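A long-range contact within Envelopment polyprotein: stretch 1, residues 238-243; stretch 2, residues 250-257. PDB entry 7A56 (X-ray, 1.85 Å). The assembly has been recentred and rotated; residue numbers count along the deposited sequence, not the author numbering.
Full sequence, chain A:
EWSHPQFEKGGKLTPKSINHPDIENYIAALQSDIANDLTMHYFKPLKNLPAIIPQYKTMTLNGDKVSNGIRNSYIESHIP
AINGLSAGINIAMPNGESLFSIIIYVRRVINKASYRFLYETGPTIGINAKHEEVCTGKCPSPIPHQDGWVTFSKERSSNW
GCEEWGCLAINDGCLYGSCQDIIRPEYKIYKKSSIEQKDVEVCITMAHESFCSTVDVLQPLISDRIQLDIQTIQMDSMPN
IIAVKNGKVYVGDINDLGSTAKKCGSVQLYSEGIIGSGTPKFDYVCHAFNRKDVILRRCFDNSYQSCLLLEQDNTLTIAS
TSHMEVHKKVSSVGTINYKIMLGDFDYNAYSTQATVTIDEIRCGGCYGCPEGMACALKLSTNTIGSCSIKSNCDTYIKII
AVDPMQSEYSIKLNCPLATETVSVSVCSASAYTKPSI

Stretch 1, residues 238-243: MPNIIA
Stretch 2 (250-257) YVGDINDL

The apolar centre of the contact is the pairing of Ile241 with Ile254, whose CA-to-CB bonds each point toward the other stretch. Their CA atoms lie 6.9 Å apart, and Ile241 CG2 meets Ile254 CG2 at 3.4 Å, a tight approach for two methyl groups. Both side chains adopt chi1 m, chi2 t (-70°/174° for Ile241, -59°/162° for Ile254). In this rotamer Ile254 CD1 reaches Ala243, 3.8 Å from Ala243 CB and 3.6 Å from Ala243 N, so Ile254 CD1 packs against Ala243. Ile241 CD1 extends to Asp256, lying 3.7 Å from both Asp256 CA and Asp256 CB; the aspartate thus contributes aliphatic surface here, while its OD1 accepts a hydrogen bond from Leu257 N (2.8 Å).

A second apolar patch centres on Val251 CG1 (chi1 -65°, m), which lies 3.9 Å from Pro239 CG, on a ring with C-gamma endo pucker, and 4.1 Å from Ile242 CG2. Ile242 is p, t, and the end of its side chain leads away.

The backbones of Ile241-Ala243 and Tyr250-Val251 are extended (phi -115° to -134°, psi 139° to 163°). Ala243 and Tyr250 form an antiparallel hydrogen-bonded pair with CA atoms 5.0 Å apart: Ala243 N donates to Tyr250 O (2.9 Å, 166°), and Tyr250 N donates to Ala243 O (2.8 Å, 163°). Their CB atoms, 4.3 Å apart, share one sheet face; the end of the Tyr250 side chain (chi1 -61°, chi2 80°) then leads away, although Ala243 O lies at the ring edge, near its plane, 3.4 Å from Tyr250 CD1. Ile242 CA adds a CA-H...O contact to Tyr250 O at 3.5 Å.

Beyond this pair, a water takes over: it donates to Ile241 O (2.4 Å, notably short) and accepts from Gly252 N (3.0 Å). Gly252, at phi/psi 147°/-150°, occupies a conformation that would jam a CB against the preceding carbonyl O.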

ATOM      1  N   MET A 238      -6.864  -0.556  -1.986  1.00 25.81           N
ATOM      2  CA  MET A 238      -8.084  -0.967  -1.285  1.00 22.76           C
ATOM      3  C   MET A 238      -7.761  -1.876  -0.091  1.00 22.54           C
ATOM      4  O   MET A 238      -6.817  -2.649  -0.142  1.00 23.21           O
ATOM      5  CB  MET A 238      -9.006  -1.689  -2.260  1.00 23.43           C
ATOM      6  CG  MET A 238      -9.533  -0.633  -3.432  1.00 23.04           C
ATOM      7  SD  MET A 238     -10.760  -1.447  -4.325  1.00 28.36           S
ATOM      8  CE  MET A 238     -12.240  -1.495  -3.240  1.00 26.01           C
ATOM      9  N   PRO A 239      -8.543  -1.757   0.975  1.00 23.24           N
ATOM     10  CA  PRO A 239      -8.192  -2.411   2.239  1.00 24.61           C
ATOM     11  C   PRO A 239      -8.369  -3.922   2.180  1.00 26.72           C
ATOM     12  O   PRO A 239      -9.229  -4.449   1.476  1.00 24.71           O
ATOM     13  CB  PRO A 239      -9.180  -1.794   3.246  1.00 23.86           C
ATOM     14  CG  PRO A 239     -10.355  -1.411   2.434  1.00 25.81           C
ATOM     15  CD  PRO A 239      -9.699  -0.853   1.122  1.00 23.36           C
ATOM     16  N   ASN A 240      -7.578  -4.629   2.979  1.00 26.92           N
ATOM     17  CA  ASN A 240      -7.692  -6.086   2.937  1.00 31.85           C
ATOM     18  C   ASN A 240      -8.899  -6.577   3.728  1.00 25.32           C
ATOM     19  O   ASN A 240      -9.599  -7.496   3.299  1.00 27.38           O
ATOM     20  CB  ASN A 240      -6.415  -6.718   3.468  1.00 44.23           C
ATOM     21  CG  ASN A 240      -5.771  -7.580   2.428  1.00 60.68           C
ATOM     22  OD1 ASN A 240      -5.296  -7.084   1.373  1.00 61.35           O
ATOM     23  ND2 ASN A 240      -5.804  -8.891   2.667  1.00 71.82           N
ATOM     24  N   ILE A 241      -9.170  -5.957   4.857  1.00 23.03           N
ATOM     25  CA  ILE A 241     -10.316  -6.332   5.687  1.00 24.61           C
ATOM     26  C   ILE A 241     -11.112  -5.072   5.966  1.00 22.69           C
ATOM     27  O   ILE A 241     -10.547  -4.011   6.222  1.00 23.23           O
ATOM     28  CB  ILE A 241      -9.868  -7.023   6.998  1.00 24.94           C
ATOM     29  CG1 ILE A 241      -9.310  -8.408   6.641  1.00 29.65           C
ATOM     30  CG2 ILE A 241     -11.062  -7.180   8.008  1.00 24.04           C
ATOM     31  CD1 ILE A 241      -8.705  -9.171   7.756  1.00 32.54           C
ATOM     32  N   ILE A 242     -12.425  -5.200   5.951  1.00 19.72           N
ATOM     33  CA  ILE A 242     -13.304  -4.088   6.261  1.00 22.44           C
ATOM     34  C   ILE A 242     -14.388  -4.530   7.239  1.00 26.59           C
ATOM     35  O   ILE A 242     -14.721  -5.711   7.343  1.00 27.44           O
ATOM     36  CB  ILE A 242     -13.988  -3.539   4.979  1.00 22.46           C
ATOM     37  CG1 ILE A 242     -14.794  -4.673   4.314  1.00 25.17           C
ATOM     38  CG2 ILE A 242     -12.929  -2.911   4.069  1.00 19.32           C
ATOM     39  CD1 ILE A 242     -15.736  -4.186   3.150  1.00 28.34           C
ATOM     40  N   ALA A 243     -15.015  -3.542   7.867  1.00 28.10           N
ATOM     41  CA  ALA A 243     -16.174  -3.801   8.693  1.00 29.51           C
ATOM     42  C   ALA A 243     -17.292  -2.910   8.177  1.00 31.75           C
ATOM     43  O   ALA A 243     -17.047  -1.782   7.763  1.00 34.24           O
ATOM     44  CB  ALA A 243     -15.883  -3.560  10.186  1.00 28.54           C
ATOM     45  N   TYR A 250     -15.891   0.678   7.276  1.00 28.78           N
ATOM     46  CA  TYR A 250     -14.921   1.005   8.311  1.00 27.66           C
ATOM     47  C   TYR A 250     -13.640   0.216   8.119  1.00 26.15           C
ATOM     48  O   TYR A 250     -13.640  -0.962   7.730  1.00 29.44           O
ATOM     49  CB  TYR A 250     -15.465   0.677   9.734  1.00 30.54           C
ATOM     50  CG  TYR A 250     -16.684   1.460  10.021  1.00 32.08           C
ATOM     51  CD1 TYR A 250     -17.914   1.047   9.511  1.00 30.42           C
ATOM     52  CD2 TYR A 250     -16.621   2.643  10.742  1.00 32.26           C
ATOM     53  CE1 TYR A 250     -19.038   1.779   9.707  1.00 35.22           C
ATOM     54  CE2 TYR A 250     -17.780   3.378  10.960  1.00 35.31           C
ATOM     55  CZ  TYR A 250     -18.970   2.920  10.453  1.00 36.83           C
ATOM     56  OH  TYR A 250     -20.117   3.619  10.636  1.00 39.54           O
ATOM     57  N   VAL A 251     -12.544   0.858   8.442  1.00 26.25           N
ATOM     58  CA  VAL A 251     -11.245   0.243   8.269  1.00 25.64           C
ATOM     59  C   VAL A 251     -10.433   0.485   9.526  1.00 25.86           C
ATOM     60  O   VAL A 251     -10.618   1.487  10.235  1.00 29.21           O
ATOM     61  CB  VAL A 251     -10.488   0.831   7.041  1.00 26.50           C
ATOM     62  CG1 VAL A 251     -11.235   0.498   5.683  1.00 24.86           C
ATOM     63  CG2 VAL A 251     -10.368   2.333   7.212  1.00 28.93           C
ATOM     64  N   GLY A 252      -9.477  -0.403   9.749  1.00 25.41           N
ATOM     65  CA  GLY A 252      -8.595  -0.274  10.933  1.00 29.49           C
ATOM     66  C   GLY A 252      -8.183  -1.646  11.478  1.00 32.44           C
ATOM     67  O   GLY A 252      -8.100  -2.610  10.730  1.00 33.88           O
ATOM     68  N   ASP A 253      -7.951  -1.678  12.800  1.00 30.85           N
ATOM     69  CA  ASP A 253      -7.570  -2.838  13.634  1.00 37.55           C
ATOM     70  C   ASP A 253      -8.574  -3.979  13.676  1.00 29.37           C
ATOM     71  O   ASP A 253      -9.373  -4.015  14.622  1.00 35.49           O
ATOM     72  CB  ASP A 253      -7.370  -2.366  15.090  1.00 45.03           C
ATOM     73  CG  ASP A 253      -5.896  -2.184  15.436  1.00 53.44           C
ATOM     74  OD1 ASP A 253      -5.140  -2.365  14.448  1.00 53.13           O
ATOM     75  OD2 ASP A 253      -5.508  -1.906  16.636  1.00 52.47           O
ATOM     76  N   ILE A 254      -8.685  -4.819  12.615  1.00 30.70           N
ATOM     77  CA  ILE A 254      -9.808  -5.769  12.508  1.00 26.91           C
ATOM     78  C   ILE A 254      -9.257  -7.175  12.326  1.00 26.32           C
ATOM     79  O   ILE A 254      -8.448  -7.421  11.430  1.00 26.06           O
ATOM     80  CB  ILE A 254     -10.787  -5.459  11.355  1.00 24.89           C
ATOM     81  CG1 ILE A 254     -11.437  -4.053  11.467  1.00 25.28           C
ATOM     82  CG2 ILE A 254     -11.871  -6.557  11.266  1.00 24.21           C
ATOM     83  CD1 ILE A 254     -12.089  -3.560  10.036  1.00 25.03           C
ATOM     84  N   ASN A 255      -9.693  -8.111  13.189  1.00 23.78           N
ATOM     85  CA  ASN A 255      -9.197  -9.484  13.130  1.00 22.47           C
ATOM     86  C   ASN A 255      -9.633 -10.150  11.833  1.00 20.83           C
ATOM     87  O   ASN A 255     -10.797 -10.031  11.429  1.00 22.88           O
ATOM     88  CB  ASN A 255      -9.757 -10.340  14.323  1.00 21.17           C
ATOM     89  CG  ASN A 255      -8.913 -10.229  15.582  1.00 21.57           C
ATOM     90  OD1 ASN A 255      -7.772 -10.687  15.648  1.00 22.72           O
ATOM     91  ND2 ASN A 255      -9.484  -9.645  16.597  1.00 25.08           N
ATOM     92  N   ASP A 256      -8.744 -10.956  11.242  1.00 21.56           N
ATOM     93  CA  ASP A 256      -9.177 -11.911  10.226  1.00 23.84           C
ATOM     94  C   ASP A 256      -9.940 -13.075  10.896  1.00 26.91           C
ATOM     95  O   ASP A 256      -9.866 -13.297  12.120  1.00 25.89           O
ATOM     96  CB  ASP A 256      -7.941 -12.421   9.427  1.00 23.28           C
ATOM     97  CG  ASP A 256      -8.280 -12.904   8.011  1.00 27.72           C
ATOM     98  OD1 ASP A 256      -9.453 -13.273   7.695  1.00 29.18           O
ATOM     99  OD2 ASP A 256      -7.310 -12.924   7.222  1.00 28.00           O
ATOM    100  N   LEU A 257     -10.723 -13.797  10.091  1.00 27.41           N
ATOM    101  CA  LEU A 257     -11.494 -14.926  10.606  1.00 26.82           C
ATOM    102  C   LEU A 257     -10.560 -15.930  11.278  1.00 27.48           C
ATOM    103  O   LEU A 257      -9.510 -16.301  10.723  1.00 27.24           O
ATOM    104  CB  LEU A 257     -12.294 -15.573   9.446  1.00 28.59           C
ATOM    105  CG  LEU A 257     -13.163 -16.792   9.847  1.00 30.09           C
ATOM    106  CD1 LEU A 257     -14.293 -16.410  10.831  1.00 29.45           C
ATOM    107  CD2 LEU A 257     -13.773 -17.444   8.610  1.00 33.96           C
TER
HETATM  108  O   HOH W   1      -9.240  -2.430   7.499  1.00 34.26           O